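Local coordinates for protein Rna-directed RNA polymerase (PDB 3ZED) that probably copies the viral genome by RNA-templated polymerisation of ribonucleotides, acting both as a free enzyme and covalently attached to genomic RNA, at residues W563-S568 with E572-V577. Sequence-based numbering, arbitrary orientation.
Sequences WSAIYS and EMFVPV
Ser564 and Val577 open an antiparallel pairing in which 563-568 and 573-577, the arms of a beta hairpin, run with a 140° angle between their directions. Each backbone of this pair donates to the other, Ser564 N reaching Val577 O at 2.8 Å, and Ile566 and Val575 repeat the exchange in the next hydrogen-bonded pair. At the turn end one extra residue is fitted in, Glu572 joining Met573 in facing Ser568: Ser568 N still binds Met573 O, but Ser568 O receives weak bonds from both Glu572 N and Met573 N, a G1 beta bulge. Glu572, in a left-handed backbone conformation, takes the first position.

The two faces are built differently. On one, Tyr567 and Phe574, a non-hydrogen-bonded pair, form a T-shaped stack: the tyrosine presents its edge, and CD1 stands over the centre of the Phe574 ring, with the planes at 73°. Tyr567 CB adds a CH-pi contact to the same face, while Ala565 CB touches Phe574 CD1 at 4.0 Å. Because Tyr567 CG lies anti to its own N (chi1 -171°), the ring reaches back toward Glu572, with Met573 O over one of its faces, and OH comes within 3.5 Å of Glu572 CA. On the other face the central contacts are aliphatic, Ile566 CG1 meeting Val577 CG2 at 3.8 Å and Ile566 CG2 meeting Val575 CG2.

Ser568 OG hydrogen-bonds to Leu541 O. Within the thumb family region, strand 563-568 is the middle of a three-stranded antiparallel sheet, flanked by 556-560 and 573-578, and helices 364-377 and 524-533 both pack on Phe574.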
loop_
_atom_site.group_PDB
_atom_site.type_symbol
_atom_site.label_atom_id
_atom_site.label_comp_id
_atom_site.label_asym_id
_atom_site.label_seq_id
_atom_site.Cartn_x
_atom_site.Cartn_y
_atom_site.Cartn_z
ATOM N N TRP B 563 -16.280 1.088 3.595
ATOM C CA TRP B 563 -17.535 1.794 3.313
ATOM C C TRP B 563 -18.767 0.885 3.304
ATOM O O TRP B 563 -18.723 -0.241 2.812
ATOM C CB TRP B 563 -17.461 2.508 1.939
ATOM C CG TRP B 563 -16.294 3.428 1.798
ATOM C CD1 TRP B 563 -15.089 3.143 1.212
ATOM C CD2 TRP B 563 -16.180 4.755 2.332
ATOM N NE1 TRP B 563 -14.240 4.224 1.317
ATOM C CE2 TRP B 563 -14.876 5.223 2.020
ATOM C CE3 TRP B 563 -17.062 5.609 3.028
ATOM C CZ2 TRP B 563 -14.440 6.510 2.371
ATOM C CZ3 TRP B 563 -16.631 6.884 3.363
ATOM C CH2 TRP B 563 -15.329 7.318 3.050
ATOM N N SER B 564 -19.873 1.420 3.826
ATOM C CA SER B 564 -21.222 0.840 3.790
ATOM C C SER B 564 -22.028 1.610 2.757
ATOM O O SER B 564 -21.624 2.719 2.359
ATOM C CB SER B 564 -21.908 0.924 5.153
ATOM O OG SER B 564 -21.227 0.176 6.136
ATOM N N ALA B 565 -23.158 1.045 2.325
ATOM C CA ALA B 565 -24.025 1.681 1.327
ATOM C C ALA B 565 -25.370 2.028 1.961
ATOM O O ALA B 565 -25.962 1.214 2.678
ATOM C CB ALA B 565 -24.221 0.751 0.144
ATOM N N ILE B 566 -25.838 3.237 1.702
ATOM C CA ILE B 566 -27.109 3.733 2.204
ATOM C C ILE B 566 -27.883 4.174 0.953
ATOM O O ILE B 566 -27.264 4.670 0.020
ATOM C CB ILE B 566 -26.790 4.855 3.254
ATOM C CG1 ILE B 566 -26.740 4.308 4.703
ATOM C CG2 ILE B 566 -27.550 6.176 3.119
ATOM C CD1 ILE B 566 -28.072 3.842 5.337
ATOM N N TYR B 567 -29.196 3.932 0.900
ATOM C CA TYR B 567 -29.991 4.342 -0.260
ATOM C C TYR B 567 -30.500 5.775 -0.073
ATOM O O TYR B 567 -31.018 6.102 0.992
ATOM C CB TYR B 567 -31.167 3.382 -0.500
ATOM C CG TYR B 567 -31.880 3.652 -1.801
ATOM C CD1 TYR B 567 -31.362 3.189 -3.010
ATOM C CD2 TYR B 567 -33.054 4.402 -1.834
ATOM C CE1 TYR B 567 -32.013 3.440 -4.218
ATOM C CE2 TYR B 567 -33.710 4.666 -3.040
ATOM C CZ TYR B 567 -33.170 4.204 -4.233
ATOM O OH TYR B 567 -33.793 4.454 -5.434
ATOM N N SER B 568 -30.328 6.616 -1.097
ATOM C CA SER B 568 -30.765 8.017 -1.165
ATOM C C SER B 568 -32.020 8.145 -2.033
ATOM O O SER B 568 -31.989 7.784 -3.207
ATOM C CB SER B 568 -29.649 8.898 -1.737
ATOM O OG SER B 568 -30.122 10.175 -2.137
ATOM N N GLU B 572 -31.762 8.740 -5.900
ATOM C CA GLU B 572 -32.260 7.442 -6.390
ATOM C C GLU B 572 -31.090 6.500 -6.661
ATOM O O GLU B 572 -30.996 5.856 -7.710
ATOM C CB GLU B 572 -33.157 7.588 -7.620
ATOM C CG GLU B 572 -34.553 8.093 -7.298
ATOM C CD GLU B 572 -35.441 8.048 -8.515
ATOM O OE1 GLU B 572 -36.026 6.970 -8.763
ATOM O OE2 GLU B 572 -35.472 9.047 -9.272
ATOM N N MET B 573 -30.198 6.434 -5.682
ATOM C CA MET B 573 -29.017 5.607 -5.753
ATOM C C MET B 573 -28.470 5.352 -4.383
ATOM O O MET B 573 -28.845 6.016 -3.405
ATOM C CB MET B 573 -27.934 6.250 -6.656
ATOM C CG MET B 573 -27.448 7.613 -6.192
ATOM S SD MET B 573 -26.582 8.487 -7.538
ATOM C CE MET B 573 -24.939 8.060 -7.123
ATOM N N PHE B 574 -27.576 4.361 -4.318
ATOM C CA PHE B 574 -26.827 4.062 -3.113
ATOM C C PHE B 574 -25.640 5.005 -3.045
ATOM O O PHE B 574 -25.018 5.320 -4.077
ATOM C CB PHE B 574 -26.360 2.602 -3.081
ATOM C CG PHE B 574 -27.487 1.650 -2.798
ATOM C CD1 PHE B 574 -27.815 1.306 -1.493
ATOM C CD2 PHE B 574 -28.205 1.074 -3.835
ATOM C CE1 PHE B 574 -28.851 0.402 -1.232
ATOM C CE2 PHE B 574 -29.260 0.194 -3.569
ATOM C CZ PHE B 574 -29.577 -0.133 -2.272
ATOM N N VAL B 575 -25.360 5.488 -1.840
ATOM C CA VAL B 575 -24.251 6.408 -1.572
ATOM C C VAL B 575 -23.382 5.798 -0.451
ATOM O O VAL B 575 -23.914 5.038 0.362
ATOM C CB VAL B 575 -24.740 7.840 -1.233
ATOM C CG1 VAL B 575 -25.484 8.455 -2.414
ATOM C CG2 VAL B 575 -25.612 7.859 0.030
ATOM N N PRO B 576 -22.068 6.095 -0.369
ATOM C CA PRO B 576 -21.287 5.509 0.718
ATOM C C PRO B 576 -21.404 6.274 2.034
ATOM O O PRO B 576 -21.540 7.499 2.065
ATOM C CB PRO B 576 -19.856 5.590 0.197
ATOM C CG PRO B 576 -19.842 6.821 -0.664
ATOM C CD PRO B 576 -21.225 6.939 -1.249
ATOM N N VAL B 577 -21.291 5.527 3.120
ATOM C CA VAL B 577 -21.152 6.037 4.471
ATOM C C VAL B 577 -20.026 5.213 5.106
ATOM O O VAL B 577 -19.962 3.965 4.936
ATOM C CB VAL B 577 -22.434 6.093 5.358
ATOM C CG1 VAL B 577 -23.468 7.047 4.784
ATOM C CG2 VAL B 577 -23.029 4.708 5.646
#